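Local coordinates for pullulanase (Klebsiella oxytoca, PDB 2YOC), which hydrolyses the alpha-1,6-glucosidic linkages of pullulan and related dextrins, and is exported by a type 2 secretion system, at residues L164-H168 / E621-S625; L245-A251 / A263-T268; G974-V980 / L997-A1003. All coordinates share one frame. Residue numbers count along the deposited sequence, not the author numbering.

Contact 1 (L164-H168 / E621-S625); sequences LAEAH and ETTGS
Residues 621-625, a loop without regular secondary structure, lie against residues 164-166 (Leu164 phi/psi 58/-176, Ala165 -131/62), which lead into strand 167-169, and against His168 of that strand. The nearest CA pairs, Leu164 with Thr623 and Glu166 with Thr622, are both 4.6 Å apart, and 296 Å² is buried in all. Glu621 (-50/-24) offers its carbonyl to His168: NE2 donates to Glu621 O at 2.9 Å and 169°, the oxygen lying at the ring edge near the imidazole plane. His168 takes chi1 m, its CB directed toward the loop, while the end of Glu621 leads away, and its side chain is about 4 Å from a bound calcium ion. At Thr622 (-105/-51) the CB points away; Thr622 O accepts from Ala165 N at 2.9 Å (143°) and lies 3.3 Å from Leu164 CB. These two bonds join the pullulanase N2 region, whose strand 167-169 lies between strands 174-176 and 260-267, to an excursion of the eight-stranded parallel barrel between its strands 586-591 and 661-664. Thr623 (-95/-22, chi1 p) brings CG2 to 3.7 Å from Leu164 CD2; its OG1 is hydrogen-bonded to Ser625 OG at 3.1 Å. Gly624 turns with positive phi (73/8), and its N comes within 3.8 Å of Ala165 CB; a CB at this position would clash with that methyl, at 2.8 Å.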
# COMPACT_ATOMS: atom_id res chain seq x y z
N LEU B 164 9.23 -38.99 -30.34
CA LEU B 164 9.66 -37.76 -29.64
C LEU B 164 11.18 -37.70 -29.35
O LEU B 164 11.92 -38.56 -29.82
CB LEU B 164 8.82 -37.50 -28.35
CG LEU B 164 7.30 -37.74 -28.42
CD1 LEU B 164 6.75 -38.10 -27.07
CD2 LEU B 164 6.57 -36.55 -28.96
N ALA B 165 11.65 -36.65 -28.65
CA ALA B 165 13.07 -36.48 -28.31
C ALA B 165 13.17 -36.16 -26.81
O ALA B 165 13.59 -35.07 -26.42
CB ALA B 165 13.65 -35.36 -29.15
N GLU B 166 12.73 -37.12 -25.99
CA GLU B 166 12.61 -37.00 -24.54
C GLU B 166 13.92 -37.00 -23.79
O GLU B 166 13.97 -36.39 -22.73
CB GLU B 166 11.69 -38.11 -23.98
CG GLU B 166 10.27 -38.12 -24.52
CD GLU B 166 9.53 -39.41 -24.23
OE1 GLU B 166 9.64 -39.93 -23.10
OE2 GLU B 166 8.85 -39.92 -25.15
N ALA B 167 14.94 -37.70 -24.30
CA ALA B 167 16.27 -37.84 -23.67
C ALA B 167 17.27 -36.70 -24.01
O ALA B 167 17.18 -36.07 -25.08
CB ALA B 167 16.87 -39.21 -23.97
N HIS B 168 18.20 -36.43 -23.09
CA HIS B 168 19.13 -35.32 -23.17
C HIS B 168 20.55 -35.73 -22.82
O HIS B 168 20.86 -35.94 -21.64
CB HIS B 168 18.67 -34.19 -22.20
CG HIS B 168 17.40 -33.51 -22.61
ND1 HIS B 168 17.38 -32.17 -22.91
CD2 HIS B 168 16.15 -34.01 -22.74
CE1 HIS B 168 16.12 -31.90 -23.23
NE2 HIS B 168 15.35 -32.98 -23.16
N GLU B 621 11.74 -29.42 -24.80
CA GLU B 621 12.27 -30.43 -23.87
C GLU B 621 11.78 -31.88 -24.07
O GLU B 621 12.46 -32.81 -23.62
CB GLU B 621 11.98 -30.00 -22.41
CG GLU B 621 12.53 -28.64 -21.97
CD GLU B 621 11.54 -27.49 -21.83
OE1 GLU B 621 10.65 -27.36 -22.70
OE2 GLU B 621 11.69 -26.70 -20.87
N THR B 622 10.60 -32.07 -24.71
CA THR B 622 9.89 -33.35 -24.95
C THR B 622 9.98 -33.85 -26.40
O THR B 622 10.27 -35.03 -26.64
CB THR B 622 8.38 -33.17 -24.59
OG1 THR B 622 8.21 -32.79 -23.22
CG2 THR B 622 7.56 -34.40 -24.88
N THR B 623 9.65 -32.97 -27.34
CA THR B 623 9.53 -33.26 -28.76
C THR B 623 10.75 -32.99 -29.62
O THR B 623 10.84 -33.55 -30.72
CB THR B 623 8.31 -32.52 -29.27
OG1 THR B 623 8.52 -31.12 -29.13
CG2 THR B 623 7.07 -32.88 -28.48
N GLY B 624 11.65 -32.12 -29.15
CA GLY B 624 12.82 -31.71 -29.92
C GLY B 624 12.48 -30.78 -31.07
O GLY B 624 13.34 -30.48 -31.90
N SER B 625 11.21 -30.31 -31.17
CA SER B 625 10.78 -29.35 -32.20
C SER B 625 11.39 -27.99 -31.87
O SER B 625 11.53 -27.65 -30.68
CB SER B 625 9.26 -29.23 -32.24
OG SER B 625 8.59 -30.49 -32.18

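Contact 2 (L245-A251 / A263-T268); sequences LQGETVA and ATQVQT
Ala251, Thr249 and Val266 have the most surface buried where strands 248-254 and 260-267 pair as a beta hairpin within the pullulanase N2 domain. The short strand segments run antiparallel but splayed, with 130° between their N-to-C directions and a closest axis approach of 4.6 Å. Ala251 (phi/psi -86/123) fixes the register. It forms an antiparallel hydrogen-bonded pair with Thr264 (-135/155), CA-CA 5.3 Å, in which Ala251 N donates to Thr264 O at 2.8 Å and Thr264 N to Ala251 O at 3.0 Å. Their side chains share one face, Ala251 CB lying 4.0 Å from Thr264 CG2 and 4.3 Å from Val266 CG2; Trp177 touches both Ala251 and Thr264 there. A CA-H...O contact from Ala263 CA to Ala251 O, 3.4 Å, supplements the pair, and on the opposite face Val250 CG1 packs on Ala263 CB at 4.3 Å. Val266 (-112/132, chi1 t) points toward the other strand. The p rotamer of Thr249 (-136/142) places its OG1 3.4 Å from Val266 CB, and Leu188 of strand 185-191 touches both residues. Beyond the strands, the loop residues Leu245 and Thr268 have CA atoms 7.9 Å apart and meet through their side chains, Leu245 CD2 to Thr268 CG2 at 3.8 Å. The two cross-strand hydrogen bonds both belong to the Ala251-Thr264 pair, so across the widening gap the contact is made by side chains in van der Waals contact, partly those of threonines.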
# COMPACT_ATOMS: atom_id res chain seq x y z
N LEU B 245 28.31 -39.54 -31.56
CA LEU B 245 27.79 -38.29 -32.10
C LEU B 245 27.95 -38.20 -33.63
O LEU B 245 27.56 -37.20 -34.24
CB LEU B 245 28.44 -37.10 -31.40
CG LEU B 245 28.21 -37.03 -29.90
CD1 LEU B 245 29.29 -36.22 -29.23
CD2 LEU B 245 26.81 -36.52 -29.57
N GLN B 246 28.45 -39.27 -34.25
CA GLN B 246 28.60 -39.31 -35.69
C GLN B 246 27.31 -39.67 -36.36
O GLN B 246 27.16 -39.41 -37.56
CB GLN B 246 29.70 -40.32 -36.09
CG GLN B 246 31.13 -39.78 -35.95
CD GLN B 246 31.41 -38.67 -36.94
OE1 GLN B 246 31.45 -38.89 -38.16
NE2 GLN B 246 31.54 -37.46 -36.43
N GLY B 247 26.39 -40.27 -35.62
CA GLY B 247 25.12 -40.71 -36.19
C GLY B 247 23.95 -40.64 -35.26
O GLY B 247 23.82 -39.68 -34.50
N GLU B 248 23.05 -41.62 -35.36
CA GLU B 248 21.86 -41.65 -34.52
C GLU B 248 22.13 -42.32 -33.16
O GLU B 248 23.01 -43.18 -33.05
CB GLU B 248 20.69 -42.35 -35.24
CG GLU B 248 19.38 -42.22 -34.48
CD GLU B 248 18.12 -42.59 -35.23
OE1 GLU B 248 17.71 -41.82 -36.13
OE2 GLU B 248 17.50 -43.62 -34.86
N THR B 249 21.42 -41.85 -32.13
CA THR B 249 21.38 -42.41 -30.79
C THR B 249 19.90 -42.41 -30.38
O THR B 249 19.16 -41.48 -30.72
CB THR B 249 22.21 -41.64 -29.75
OG1 THR B 249 21.75 -40.30 -29.68
CG2 THR B 249 23.70 -41.72 -30.02
N VAL B 250 19.48 -43.44 -29.68
CA VAL B 250 18.09 -43.57 -29.25
C VAL B 250 18.10 -44.12 -27.82
O VAL B 250 18.80 -45.12 -27.55
CB VAL B 250 17.28 -44.47 -30.23
CG1 VAL B 250 16.00 -44.98 -29.60
CG2 VAL B 250 16.99 -43.75 -31.53
N ALA B 251 17.35 -43.46 -26.90
CA ALA B 251 17.25 -43.94 -25.53
C ALA B 251 16.14 -44.98 -25.42
O ALA B 251 15.00 -44.73 -25.84
CB ALA B 251 17.00 -42.79 -24.59
N ALA B 263 11.05 -45.82 -26.51
CA ALA B 263 12.16 -45.56 -27.42
C ALA B 263 12.00 -44.10 -27.88
O ALA B 263 10.96 -43.74 -28.44
CB ALA B 263 12.10 -46.52 -28.61
N THR B 264 13.00 -43.26 -27.59
CA THR B 264 12.96 -41.82 -27.91
C THR B 264 14.29 -41.34 -28.50
O THR B 264 15.34 -41.94 -28.23
CB THR B 264 12.54 -41.01 -26.64
OG1 THR B 264 12.02 -39.73 -27.02
CG2 THR B 264 13.68 -40.85 -25.63
N GLN B 265 14.25 -40.24 -29.29
CA GLN B 265 15.44 -39.63 -29.87
C GLN B 265 16.18 -38.83 -28.79
O GLN B 265 15.60 -38.52 -27.74
CB GLN B 265 15.10 -38.75 -31.08
CG GLN B 265 14.59 -39.51 -32.29
CD GLN B 265 14.77 -38.72 -33.57
OE1 GLN B 265 13.83 -38.17 -34.15
NE2 GLN B 265 16.01 -38.67 -34.05
N VAL B 266 17.48 -38.55 -29.02
CA VAL B 266 18.30 -37.87 -28.02
C VAL B 266 18.72 -36.46 -28.47
O VAL B 266 19.21 -36.28 -29.59
CB VAL B 266 19.53 -38.74 -27.62
CG1 VAL B 266 20.33 -38.11 -26.48
CG2 VAL B 266 19.13 -40.17 -27.27
N GLN B 267 18.54 -35.49 -27.58
CA GLN B 267 18.96 -34.10 -27.74
C GLN B 267 20.41 -34.04 -27.21
O GLN B 267 20.66 -34.29 -26.03
CB GLN B 267 18.00 -33.18 -26.96
CG GLN B 267 16.65 -32.99 -27.67
CD GLN B 267 15.75 -31.95 -27.03
OE1 GLN B 267 16.12 -30.79 -26.83
NE2 GLN B 267 14.52 -32.34 -26.79
N THR B 268 21.37 -33.76 -28.12
CA THR B 268 22.82 -33.80 -27.84
C THR B 268 23.57 -32.48 -27.67
O THR B 268 24.80 -32.53 -27.50
CB THR B 268 23.52 -34.69 -28.88
OG1 THR B 268 23.26 -34.16 -30.18
CG2 THR B 268 23.07 -36.15 -28.82

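Contact 3 (G974-V980 / L997-A1003); sequences GLLVMTV and LVVAINA
Strands 975-980 and 997-1002 run close to antiparallel, at 170° with axes 4.7 Å apart at closest, in unbroken register from Leu975-Asn1002 to Val980-Leu997. Leu976-Ile1001, Met978-Val999 and Val980-Leu997 are hydrogen-bonded pairs, each with two reciprocal N-to-O bonds of 2.8-2.9 Å between the backbone atoms of the two residues named. The intervening pairs are non-hydrogen-bonded, with CA-CA distances of 4.6 Å for Leu975-Asn1002, 4.6 Å for Val977-Ala1000 and 4.7 Å for Thr979-Val998. CA-H...O contacts, such as Val977 CA to Val999 O at 3.3 Å, accompany them. A seventh bond, Ala1003 N to Gly974 O at 2.7 Å, prolongs the ladder beyond the strands; Gly974 has positive phi (76/-5), and a CB there would lie 2.5 Å from Ala1003 O.

On one face, Leu976 (m, t) and Ile1001 (chi1 m) meet CB to CB at 4.1 Å, selenomethionine Met978 (t, t, p) reaches Val999 CG2 with its CE at 3.8 Å, and Val980 CB lies 4.1 Å from Leu997 CB. Helix 762-776 packs on this face against Leu976 and Ile1001. The other face carries Leu975, Val977, Thr979, Val998, Ala1000 and Asn1002. Here Val977 CG1 touches Val998 CG1 diagonally at 4.2 Å, and Phe1013 packs on Thr979 and Val998. Asn1002 ND2 is hydrogen-bonded to Pro1047 O and Glu1006 O, and its OD1 to Arg1008 NH1. With strands 962-965 and 1050-1057 flanking the pair, these are interior strands of the antiparallel beta-sheet in the C-terminal domain of pullulanase-type alpha-1,6-glucosidases.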
# COMPACT_ATOMS: atom_id res chain seq x y z
N GLY B 974 -2.47 16.76 -16.48
CA GLY B 974 -1.76 17.20 -17.68
C GLY B 974 -0.61 18.18 -17.47
O GLY B 974 0.08 18.51 -18.42
N LEU B 975 -0.39 18.64 -16.23
CA LEU B 975 0.71 19.54 -15.96
C LEU B 975 1.90 18.75 -15.42
O LEU B 975 1.83 18.14 -14.34
CB LEU B 975 0.29 20.65 -15.01
CG LEU B 975 1.26 21.80 -14.84
CD1 LEU B 975 1.26 22.67 -16.07
CD2 LEU B 975 0.89 22.62 -13.62
N LEU B 976 2.99 18.73 -16.20
CA LEU B 976 4.22 18.05 -15.83
C LEU B 976 5.27 19.12 -15.61
O LEU B 976 5.59 19.88 -16.53
CB LEU B 976 4.65 17.03 -16.90
CG LEU B 976 3.68 15.88 -17.13
CD1 LEU B 976 3.80 15.34 -18.54
CD2 LEU B 976 3.85 14.80 -16.09
N VAL B 977 5.73 19.23 -14.36
CA VAL B 977 6.69 20.24 -13.95
C VAL B 977 7.93 19.58 -13.36
O VAL B 977 7.84 18.97 -12.28
CB VAL B 977 6.07 21.33 -13.03
CG1 VAL B 977 7.13 22.28 -12.50
CG2 VAL B 977 4.99 22.12 -13.78
N MSE B 978 9.08 19.68 -14.07
CA MSE B 978 10.34 19.08 -13.64
C MSE B 978 11.35 20.14 -13.32
O MSE B 978 11.52 21.07 -14.11
CB MSE B 978 10.88 18.14 -14.72
CG MSE B 978 12.06 17.28 -14.25
SE MSE B 978 12.69 16.00 -15.58
CE MSE B 978 13.39 17.21 -16.91
N THR B 979 12.04 20.00 -12.18
CA THR B 979 13.07 20.94 -11.78
C THR B 979 14.43 20.23 -11.73
O THR B 979 14.49 19.11 -11.23
CB THR B 979 12.72 21.67 -10.45
OG1 THR B 979 12.90 20.80 -9.34
CG2 THR B 979 11.34 22.28 -10.44
N VAL B 980 15.50 20.86 -12.29
CA VAL B 980 16.86 20.31 -12.31
C VAL B 980 17.81 21.29 -11.64
O VAL B 980 17.99 22.41 -12.13
CB VAL B 980 17.37 19.87 -13.71
CG1 VAL B 980 18.73 19.19 -13.59
CG2 VAL B 980 16.36 18.94 -14.40
N LEU B 997 17.06 24.52 -13.85
CA LEU B 997 16.14 24.35 -14.99
C LEU B 997 14.74 23.96 -14.58
O LEU B 997 14.55 23.21 -13.62
CB LEU B 997 16.66 23.22 -15.88
CG LEU B 997 16.72 23.45 -17.37
CD1 LEU B 997 16.67 24.95 -17.71
CD2 LEU B 997 17.97 22.81 -17.94
N VAL B 998 13.76 24.42 -15.37
CA VAL B 998 12.34 24.06 -15.20
C VAL B 998 11.76 23.60 -16.54
O VAL B 998 11.83 24.34 -17.53
CB VAL B 998 11.45 25.12 -14.50
CG1 VAL B 998 10.00 24.66 -14.43
CG2 VAL B 998 11.95 25.44 -13.11
N VAL B 999 11.22 22.38 -16.58
CA VAL B 999 10.53 21.88 -17.75
C VAL B 999 9.04 21.88 -17.38
O VAL B 999 8.63 21.23 -16.41
CB VAL B 999 11.02 20.50 -18.24
CG1 VAL B 999 10.20 20.01 -19.43
CG2 VAL B 999 12.50 20.54 -18.60
N ALA B 1000 8.24 22.62 -18.14
CA ALA B 1000 6.81 22.66 -17.90
C ALA B 1000 6.08 22.20 -19.15
O ALA B 1000 6.30 22.75 -20.22
CB ALA B 1000 6.36 24.05 -17.48
N ILE B 1001 5.28 21.14 -19.00
CA ILE B 1001 4.49 20.57 -20.08
C ILE B 1001 3.03 20.66 -19.67
O ILE B 1001 2.63 19.97 -18.73
CB ILE B 1001 4.93 19.11 -20.38
CG1 ILE B 1001 6.41 19.04 -20.82
CG2 ILE B 1001 3.99 18.44 -21.42
CD1 ILE B 1001 7.02 17.65 -20.71
N ASN B 1002 2.25 21.52 -20.36
CA ASN B 1002 0.82 21.65 -20.08
C ASN B 1002 0.02 20.89 -21.14
O ASN B 1002 -0.35 21.44 -22.18
CB ASN B 1002 0.38 23.13 -19.96
CG ASN B 1002 -1.06 23.31 -19.51
OD1 ASN B 1002 -1.60 22.55 -18.69
ND2 ASN B 1002 -1.70 24.36 -20.01
N ALA B 1003 -0.21 19.61 -20.86
CA ALA B 1003 -0.94 18.69 -21.71
C ALA B 1003 -2.43 18.74 -21.36
O ALA B 1003 -3.07 17.71 -21.12
CB ALA B 1003 -0.38 17.29 -21.51

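In the fold
Contacts 1 and 2 are neighbours, centres 10 Å apart, and share one mixed sheet in which strand 167-169 lies beside strand 260-267. They touch: Glu166 N is 2.9 Å from Thr264 OG1, and Ala167 O is 2.9 Å from Gln267 N, both probable hydrogen bonds. Contact 1 ties this sheet to a loop between barrel strands 586-591 and 661-664, beside a bound calcium ion. Contact 3 lies across the chain's centre, 56 Å from contact 1 and 64 Å from contact 2 between centres; the side chain of Val980 is about 10 Å from a different calcium ion. It packs on helix 762-776, between barrel strands 718-720 and 814-816 in sequence, so contacts 1 and 3 both border the barrel domain.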